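Local coordinates for probable chemoreceptor (Methyl-accepting chemotaxis) transmembrane protein (PDB 6D8V) that probably serves as a transmembrane chemotaxis receptor whose sensory domain recognises quaternary ammonium compounds, here holding 1,1-dimethyl-prolinium, at residues R2-V7 with M233-T238; G10-A15 with V248-S253; G43-S48 with V158-R163. All blocks are in the same frame, centred on the assembly; numbering follows the deposited sequence.

Overall arrangement
All three contacts use helix 2-45, the long N-terminal helix that runs along both halves of the sensory domain, consistent with a double-Cache (PDC) architecture. Contacts 1 and 2 lie close together, their centres about 13 Å apart, and join the start of the helix to the neighbouring strands 232-239 and 243-254 of the four-stranded sheet; they touch through Met233 and Val248. Contact 3 lies on the opposite side of the chain's centre, about 54 Å from contact 1 and about 42 Å from contact 2 between centres, where the helix ends against the ligand-binding module. Along the chain contacts 1 and 2 alternate, with contact 3 nested inside both; the helix they share links the two modules.

Contact 1: R2-V7 with M233-T238; sequences RVETLV and MIENLT
The carboxylates of Glu4 and Glu235 meet oxygen to oxygen, with OE1 of Glu4 3.5 Å from OE2 of Glu235. Their planes stand 74° apart and do not stack. The same Glu4 OE1 also lies 3.6 Å from CG of Glu235, beside the aliphatic part of that side chain. Two acidic groups are thus brought together without a bond between them, and the carboxylate of Asp246 comes close to Glu4 OE1 as well; this cluster may raise the proton affinity of one or more of the acids. A long, weak ion pair from Glu4 OE2 to Arg269 may offset part of this charge. Glu4 reaches the strand through a bend at its second torsion (chi2 -71°), whereas Glu235 extends its chain toward the helix.

Beside the acids the contact is mainly apolar. Met233 points toward the helix with its chain extended, and its CE methyl packs against Val7, 3.4 Å from CG1, the two side chains crossing at about a right angle. CE also lies 3.8 Å from the backbone O of Glu4, one helical turn earlier. Segment 2-7 and strand 233-235 run at 138° to each other, N-to-C. This is a surface contact between the first turns of helix 2-45 and strand 232-239, an outermost strand of the four-stranded antiparallel sheet within this chain, paired with strand 243-254, where Met233 also rests on Val248.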
loop_
_atom_site.group_PDB
_atom_site.type_symbol
_atom_site.label_atom_id
_atom_site.label_comp_id
_atom_site.label_asym_id
_atom_site.label_seq_id
_atom_site.Cartn_x
_atom_site.Cartn_y
_atom_site.Cartn_z
ATOM N N ARG A 2 -33.037 -17.646 5.065
ATOM C CA ARG A 2 -33.352 -16.604 4.093
ATOM C C ARG A 2 -32.984 -15.217 4.603
ATOM O O ARG A 2 -32.793 -14.304 3.792
ATOM C CB ARG A 2 -34.835 -16.655 3.704
ATOM C CG ARG A 2 -35.756 -15.796 4.554
ATOM C CD ARG A 2 -36.042 -16.446 5.897
ATOM N NE ARG A 2 -37.145 -15.789 6.590
ATOM C CZ ARG A 2 -37.623 -16.182 7.766
ATOM N NH1 ARG A 2 -38.631 -15.530 8.329
ATOM N NH2 ARG A 2 -37.092 -17.233 8.380
ATOM N N VAL A 3 -32.873 -15.042 5.920
ATOM C CA VAL A 3 -32.366 -13.790 6.466
ATOM C C VAL A 3 -30.853 -13.714 6.304
ATOM O O VAL A 3 -30.319 -12.762 5.722
ATOM C CB VAL A 3 -32.781 -13.649 7.941
ATOM C CG1 VAL A 3 -32.509 -12.233 8.435
ATOM C CG2 VAL A 3 -34.245 -14.029 8.122
ATOM N N GLU A 4 -30.138 -14.724 6.806
ATOM C CA GLU A 4 -28.684 -14.723 6.691
ATOM C C GLU A 4 -28.231 -14.720 5.239
ATOM O O GLU A 4 -27.211 -14.099 4.915
ATOM C CB GLU A 4 -28.101 -15.922 7.435
ATOM C CG GLU A 4 -28.292 -15.842 8.945
ATOM C CD GLU A 4 -27.419 -14.776 9.591
ATOM O OE1 GLU A 4 -26.181 -14.951 9.597
ATOM O OE2 GLU A 4 -27.968 -13.763 10.083
ATOM N N THR A 5 -28.964 -15.394 4.351
ATOM C CA THR A 5 -28.590 -15.372 2.941
ATOM C C THR A 5 -28.699 -13.962 2.370
ATOM O O THR A 5 -27.792 -13.496 1.673
ATOM C CB THR A 5 -29.460 -16.347 2.151
ATOM O OG1 THR A 5 -28.691 -16.904 1.080
ATOM N N LEU A 6 -29.795 -13.260 2.677
ATOM C CA LEU A 6 -29.966 -11.888 2.204
ATOM C C LEU A 6 -28.887 -10.965 2.762
ATOM O O LEU A 6 -28.397 -10.075 2.056
ATOM C CB LEU A 6 -31.359 -11.381 2.582
ATOM C CG LEU A 6 -31.606 -9.878 2.483
ATOM C CD1 LEU A 6 -31.008 -9.327 1.206
ATOM C CD2 LEU A 6 -33.096 -9.593 2.538
ATOM N N VAL A 7 -28.514 -11.145 4.028
ATOM C CA VAL A 7 -27.409 -10.364 4.575
ATOM C C VAL A 7 -26.132 -10.667 3.808
ATOM O O VAL A 7 -25.378 -9.758 3.435
ATOM C CB VAL A 7 -27.248 -10.634 6.085
ATOM C CG1 VAL A 7 -26.049 -9.887 6.638
ATOM C CG2 VAL A 7 -28.511 -10.232 6.831
ATOM N N MET A 233 -18.615 -15.910 5.322
ATOM C CA MET A 233 -19.402 -15.138 6.274
ATOM C C MET A 233 -19.217 -15.723 7.662
ATOM O O MET A 233 -19.485 -16.907 7.883
ATOM C CB MET A 233 -20.884 -15.120 5.908
ATOM C CG MET A 233 -21.686 -14.024 6.610
ATOM S SD MET A 233 -23.458 -14.349 6.506
ATOM C CE MET A 233 -24.146 -12.703 6.674
ATOM N N ILE A 234 -18.755 -14.890 8.585
ATOM C CA ILE A 234 -18.657 -15.239 9.993
ATOM C C ILE A 234 -19.974 -14.855 10.651
ATOM O O ILE A 234 -20.371 -13.684 10.615
ATOM C CB ILE A 234 -17.468 -14.523 10.646
ATOM C CG1 ILE A 234 -16.257 -14.630 9.716
ATOM C CG2 ILE A 234 -17.147 -15.130 11.994
ATOM C CD1 ILE A 234 -15.046 -13.862 10.164
ATOM N N GLU A 235 -20.670 -15.840 11.218
ATOM C CA GLU A 235 -22.013 -15.620 11.728
ATOM C C GLU A 235 -21.993 -15.340 13.223
ATOM O O GLU A 235 -21.292 -16.009 13.986
ATOM C CB GLU A 235 -22.910 -16.824 11.440
ATOM C CG GLU A 235 -23.227 -17.042 9.973
ATOM C CD GLU A 235 -24.202 -18.185 9.748
ATOM O OE1 GLU A 235 -24.245 -19.114 10.584
ATOM O OE2 GLU A 235 -24.930 -18.144 8.735
ATOM N N ASN A 236 -22.735 -14.331 13.603
ATOM C CA ASN A 236 -22.884 -14.010 14.977
ATOM C C ASN A 236 -21.662 -13.811 15.796
ATOM O O ASN A 236 -21.259 -14.710 16.495
ATOM C CB ASN A 236 -23.830 -14.923 15.692
ATOM C CG ASN A 236 -24.719 -14.161 16.602
ATOM O OD1 ASN A 236 -24.404 -13.065 17.002
ATOM N ND2 ASN A 236 -25.845 -14.705 16.894
ATOM N N LEU A 237 -21.013 -12.670 15.639
ATOM C CA LEU A 237 -19.920 -12.347 16.521
ATOM C C LEU A 237 -20.242 -11.059 17.175
ATOM O O LEU A 237 -21.045 -10.303 16.655
ATOM C CB LEU A 237 -18.596 -12.268 15.813
ATOM C CG LEU A 237 -18.508 -11.897 14.370
ATOM C CD1 LEU A 237 -18.026 -10.495 14.345
ATOM C CD2 LEU A 237 -17.431 -12.753 13.808
ATOM N N THR A 238 -19.668 -10.858 18.366
ATOM C CA THR A 238 -20.073 -9.784 19.274
ATOM C C THR A 238 -18.990 -8.873 19.745
ATOM O O THR A 238 -18.013 -9.322 20.269
ATOM C CB THR A 238 -20.632 -10.402 20.520
ATOM O OG1 THR A 238 -20.010 -11.671 20.676
ATOM C CG2 THR A 238 -22.086 -10.607 20.344
#

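Contact 2: G10-A15 with V248-S253; sequences GAKTEA and VVYPFS
Ala15 sets its methyl over a face of the Tyr250 ring: CB lies 3.9 Å from the ring centroid and 30° off the normal, a CH-pi contact displaced toward the CG end of the ring, where CB is 3.4 Å from Tyr250 CG. The ring reaches this position because its CG stands anti to the backbone N (chi1 -168°), which carries it toward the helix. One turn earlier, Lys12 crosses the tyrosine side chain at about a right angle. Its CG comes within 4.1 Å of Tyr250 CD1, while the backbone O of Lys12 approaches CE1 obliquely. The lysine chain then bends away, and its NZ forms a salt bridge with Asp9 and a cation-pi contact with Phe8. The tyrosine hydroxyl has a weak hydrogen bond with Arg16. An alanine in place of Tyr250 is likely to leave the Ala15 methyl without its aromatic partner, a gap between helix and strand, and Arg16 without the hydroxyl.

Toward the start of the strand, Ala11 CB meets CG2 of Val248 at 3.7 Å, methyl to methyl. Ala11 and Ala15, four apart on the helix, thus face alternate residues of the strand; the axes of segments 10-15 and 248-253 approach to 8.9 Å, their directions 36° apart. Helix 2-45 packs through these small residues on one face of the four-stranded antiparallel sheet, in which strand 243-254 lies between strands 232-239 and 259-268. Val265 of the latter touches both Ala11 and Val248, while Val249 turns to the opposite face and packs on Val222 and Ala225 of helix 219-228.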
loop_
_atom_site.group_PDB
_atom_site.type_symbol
_atom_site.label_atom_id
_atom_site.label_comp_id
_atom_site.label_asym_id
_atom_site.label_seq_id
_atom_site.Cartn_x
_atom_site.Cartn_y
_atom_site.Cartn_z
ATOM N N GLY A 10 -26.435 -8.908 0.171
ATOM C CA GLY A 10 -26.278 -7.457 0.240
ATOM C C GLY A 10 -24.859 -7.033 0.577
ATOM O O GLY A 10 -24.291 -6.139 -0.061
ATOM N N ALA A 11 -24.272 -7.659 1.599
ATOM C CA ALA A 11 -22.875 -7.390 1.936
ATOM C C ALA A 11 -21.941 -7.704 0.769
ATOM O O ALA A 11 -21.005 -6.944 0.490
ATOM C CB ALA A 11 -22.465 -8.195 3.171
ATOM N N LYS A 12 -22.174 -8.825 0.078
ATOM C CA LYS A 12 -21.366 -9.152 -1.095
ATOM C C LYS A 12 -21.473 -8.064 -2.158
ATOM O O LYS A 12 -20.463 -7.633 -2.729
ATOM C CB LYS A 12 -21.798 -10.499 -1.675
ATOM C CG LYS A 12 -20.846 -11.634 -1.406
ATOM C CD LYS A 12 -21.615 -12.935 -1.315
ATOM C CE LYS A 12 -22.398 -13.225 -2.587
ATOM N NZ LYS A 12 -23.271 -14.419 -2.410
ATOM N N THR A 13 -22.699 -7.617 -2.443
ATOM C CA THR A 13 -22.910 -6.602 -3.471
ATOM C C THR A 13 -22.147 -5.326 -3.146
ATOM O O THR A 13 -21.569 -4.687 -4.034
ATOM C CB THR A 13 -24.405 -6.313 -3.614
ATOM O OG1 THR A 13 -25.022 -7.360 -4.374
ATOM C CG2 THR A 13 -24.624 -4.977 -4.300
ATOM N N GLU A 14 -22.127 -4.952 -1.872
ATOM C CA GLU A 14 -21.448 -3.740 -1.446
ATOM C C GLU A 14 -19.934 -3.949 -1.374
ATOM O O GLU A 14 -19.158 -3.042 -1.698
ATOM C CB GLU A 14 -22.037 -3.323 -0.100
ATOM C CG GLU A 14 -21.636 -1.989 0.446
ATOM C CD GLU A 14 -22.291 -1.743 1.789
ATOM O OE1 GLU A 14 -23.508 -2.008 1.909
ATOM O OE2 GLU A 14 -21.589 -1.306 2.729
ATOM N N ALA A 15 -19.490 -5.140 -0.952
ATOM C CA ALA A 15 -18.060 -5.444 -0.990
ATOM C C ALA A 15 -17.540 -5.454 -2.415
ATOM O O ALA A 15 -16.429 -4.972 -2.666
ATOM C CB ALA A 15 -17.764 -6.788 -0.314
ATOM N N VAL A 248 -18.805 -10.416 6.951
ATOM C CA VAL A 248 -18.605 -10.983 5.625
ATOM C C VAL A 248 -17.213 -10.601 5.145
ATOM O O VAL A 248 -16.830 -9.424 5.196
ATOM C CB VAL A 248 -19.680 -10.499 4.635
ATOM C CG1 VAL A 248 -19.331 -10.951 3.237
ATOM C CG2 VAL A 248 -21.038 -11.031 5.029
ATOM N N VAL A 249 -16.458 -11.589 4.677
ATOM C CA VAL A 249 -15.117 -11.373 4.152
ATOM C C VAL A 249 -15.157 -11.558 2.643
ATOM O O VAL A 249 -15.784 -12.496 2.136
ATOM C CB VAL A 249 -14.098 -12.322 4.815
ATOM C CG1 VAL A 249 -14.362 -12.405 6.303
ATOM C CG2 VAL A 249 -14.181 -13.692 4.202
ATOM N N TYR A 250 -14.499 -10.653 1.921
ATOM C CA TYR A 250 -14.594 -10.598 0.461
ATOM C C TYR A 250 -13.197 -10.384 -0.109
ATOM O O TYR A 250 -12.709 -9.249 -0.192
ATOM C CB TYR A 250 -15.553 -9.488 0.024
ATOM C CG TYR A 250 -15.961 -9.498 -1.428
ATOM C CD1 TYR A 250 -17.065 -10.236 -1.857
ATOM C CD2 TYR A 250 -15.272 -8.738 -2.370
ATOM C CE1 TYR A 250 -17.455 -10.233 -3.183
ATOM C CE2 TYR A 250 -15.655 -8.728 -3.699
ATOM C CZ TYR A 250 -16.743 -9.475 -4.106
ATOM O OH TYR A 250 -17.120 -9.462 -5.440
ATOM N N PRO A 251 -12.514 -11.462 -0.490
ATOM C CA PRO A 251 -11.222 -11.309 -1.166
ATOM C C PRO A 251 -11.398 -10.686 -2.537
ATOM O O PRO A 251 -12.438 -10.841 -3.184
ATOM C CB PRO A 251 -10.697 -12.747 -1.271
ATOM C CG PRO A 251 -11.894 -13.612 -1.129
ATOM C CD PRO A 251 -12.838 -12.873 -0.225
ATOM N N PHE A 252 -10.370 -9.959 -2.970
ATOM C CA PHE A 252 -10.358 -9.378 -4.306
ATOM C C PHE A 252 -8.915 -9.122 -4.718
ATOM O O PHE A 252 -8.115 -8.622 -3.922
ATOM C CB PHE A 252 -11.178 -8.082 -4.360
ATOM C CG PHE A 252 -10.607 -6.965 -3.535
ATOM C CD1 PHE A 252 -10.789 -6.939 -2.165
ATOM C CD2 PHE A 252 -9.891 -5.942 -4.133
ATOM C CE1 PHE A 252 -10.271 -5.919 -1.405
ATOM C CE2 PHE A 252 -9.364 -4.915 -3.378
ATOM C CZ PHE A 252 -9.560 -4.902 -2.010
ATOM N N SER A 253 -8.591 -9.470 -5.963
ATOM C CA SER A 253 -7.230 -9.341 -6.474
ATOM C C SER A 253 -6.878 -7.894 -6.788
ATOM O O SER A 253 -7.690 -7.142 -7.337
ATOM C CB SER A 253 -7.048 -10.179 -7.739
ATOM O OG SER A 253 -6.835 -11.541 -7.417
#

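Contact 3: G43-S48 with V158-R163; sequences GHAGQS and VMSNGR
His44, in the last turn of its helix, presents the edge of its imidazole to Ser160, whose OG lies near the ring plane and shares a hydrogen bond with ND1. The modelled separation of ND1 and OG is 2.4 Å, very short, and at this resolution its exact length is doubtful. The ring is directed at the strand by its first torsion (CG anti to the backbone N, chi1 -176°), and a weak hydrogen bond from NE2 to the backbone O of Ala79 gives the imidazole a second polar partner. At Ala45 the backbone N stands 3.2 Å from Ser160 OG, but the angle is too poor for a hydrogen bond. The Ala45 methyl instead lies 3.6 Å from OD1 of Asn161, a contact on the surface.

Gly46 leaves helical geometry, and Gln47, with positive phi, completes a Schellman motif: its N bonds to His44 O, and Ser48 N reaches back to Gly43 O at 3.0 Å. The motif ends helix 2-45 beside the end of strand 149-160, which the helix also meets a little earlier, where Val158 packs on Ser37 and Leu40.

On the other side, Asn161 and Gly162 both have positive phi and form a two-residue beta-hairpin turn close to type I', joining antiparallel strands 149-160 and 163-173, with Ser160 N bonded to Arg163 O. Farther from the turn, these strands contribute Met151 and Asp171 to the ligand pocket; near it, Ile165 of the second strand packs against both His44 and Ser160.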
loop_
_atom_site.group_PDB
_atom_site.type_symbol
_atom_site.label_atom_id
_atom_site.label_comp_id
_atom_site.label_asym_id
_atom_site.label_seq_id
_atom_site.Cartn_x
_atom_site.Cartn_y
_atom_site.Cartn_z
ATOM N N GLY A 43 15.962 7.401 -18.181
ATOM C CA GLY A 43 16.758 8.585 -17.888
ATOM C C GLY A 43 18.167 8.266 -17.446
ATOM O O GLY A 43 19.074 9.092 -17.623
ATOM N N HIS A 44 18.366 7.079 -16.874
ATOM C CA HIS A 44 19.699 6.616 -16.524
ATOM C C HIS A 44 20.407 6.029 -17.739
ATOM O O HIS A 44 21.572 6.350 -18.003
ATOM C CB HIS A 44 19.599 5.588 -15.396
ATOM C CG HIS A 44 20.924 5.118 -14.881
ATOM N ND1 HIS A 44 21.716 4.222 -15.566
ATOM C CD2 HIS A 44 21.582 5.395 -13.730
ATOM C CE1 HIS A 44 22.811 3.979 -14.867
ATOM N NE2 HIS A 44 22.754 4.678 -13.748
ATOM N N ALA A 45 19.707 5.184 -18.501
ATOM C CA ALA A 45 20.319 4.558 -19.668
ATOM C C ALA A 45 20.945 5.592 -20.599
ATOM O O ALA A 45 22.063 5.399 -21.090
ATOM C CB ALA A 45 19.285 3.720 -20.421
ATOM N N GLY A 46 20.249 6.697 -20.848
ATOM C CA GLY A 46 20.716 7.656 -21.830
ATOM C C GLY A 46 21.287 8.935 -21.253
ATOM O O GLY A 46 21.415 9.933 -21.969
ATOM N N GLN A 47 21.650 8.914 -19.972
ATOM C CA GLN A 47 22.118 10.104 -19.261
ATOM C C GLN A 47 21.274 11.321 -19.630
ATOM O O GLN A 47 21.783 12.394 -19.966
ATOM C CB GLN A 47 23.602 10.361 -19.523
ATOM C CG GLN A 47 24.492 10.279 -18.267
ATOM C CD GLN A 47 24.009 11.162 -17.113
ATOM O OE1 GLN A 47 23.108 10.784 -16.363
ATOM N NE2 GLN A 47 24.615 12.340 -16.970
ATOM N N SER A 48 19.954 11.126 -19.577
ATOM C CA SER A 48 18.997 12.205 -19.773
ATOM C C SER A 48 18.664 12.932 -18.481
ATOM O O SER A 48 18.148 14.054 -18.529
ATOM C CB SER A 48 17.701 11.662 -20.387
ATOM O OG SER A 48 17.961 10.887 -21.544
ATOM N N VAL A 158 13.640 -0.635 -10.993
ATOM C CA VAL A 158 14.134 0.367 -11.929
ATOM C C VAL A 158 15.271 -0.261 -12.723
ATOM O O VAL A 158 16.260 -0.724 -12.141
ATOM C CB VAL A 158 14.597 1.640 -11.201
ATOM C CG1 VAL A 158 15.194 2.628 -12.188
ATOM C CG2 VAL A 158 13.442 2.278 -10.462
ATOM N N MET A 159 15.136 -0.278 -14.052
ATOM C CA MET A 159 16.091 -0.937 -14.932
ATOM C C MET A 159 16.837 0.082 -15.783
ATOM O O MET A 159 16.269 1.094 -16.202
ATOM C CB MET A 159 15.392 -1.948 -15.842
ATOM C CG MET A 159 14.552 -2.974 -15.112
ATOM S SD MET A 159 15.524 -4.161 -14.171
ATOM C CE MET A 159 16.541 -4.855 -15.472
ATOM N N SER A 160 18.116 -0.197 -16.043
ATOM C CA SER A 160 18.950 0.687 -16.857
ATOM C C SER A 160 19.815 -0.197 -17.754
ATOM O O SER A 160 20.858 -0.700 -17.328
ATOM C CB SER A 160 19.786 1.616 -15.989
ATOM O OG SER A 160 20.471 2.558 -16.789
ATOM N N ASN A 161 19.367 -0.385 -18.997
ATOM C CA ASN A 161 20.064 -1.226 -19.971
ATOM C C ASN A 161 20.159 -2.676 -19.494
ATOM O O ASN A 161 21.234 -3.276 -19.464
ATOM C CB ASN A 161 21.456 -0.671 -20.293
ATOM C CG ASN A 161 21.459 0.232 -21.515
ATOM O OD1 ASN A 161 21.864 1.391 -21.436
ATOM N ND2 ASN A 161 21.005 -0.295 -22.653
ATOM N N GLY A 162 19.013 -3.242 -19.117
ATOM C CA GLY A 162 18.928 -4.650 -18.782
ATOM C C GLY A 162 19.520 -5.064 -17.448
ATOM O O GLY A 162 19.489 -6.257 -17.125
ATOM N N ARG A 163 20.063 -4.136 -16.664
ATOM C CA ARG A 163 20.561 -4.429 -15.325
ATOM C C ARG A 163 19.873 -3.494 -14.342
ATOM O O ARG A 163 19.864 -2.275 -14.549
ATOM C CB ARG A 163 22.085 -4.269 -15.248
ATOM C CG ARG A 163 22.849 -5.068 -16.301
ATOM C CD ARG A 163 23.046 -6.525 -15.889
ATOM N NE ARG A 163 23.107 -7.422 -17.042
ATOM C CZ ARG A 163 23.671 -8.626 -17.027
ATOM N NH1 ARG A 163 24.244 -9.080 -15.918
ATOM N NH2 ARG A 163 23.673 -9.375 -18.123
#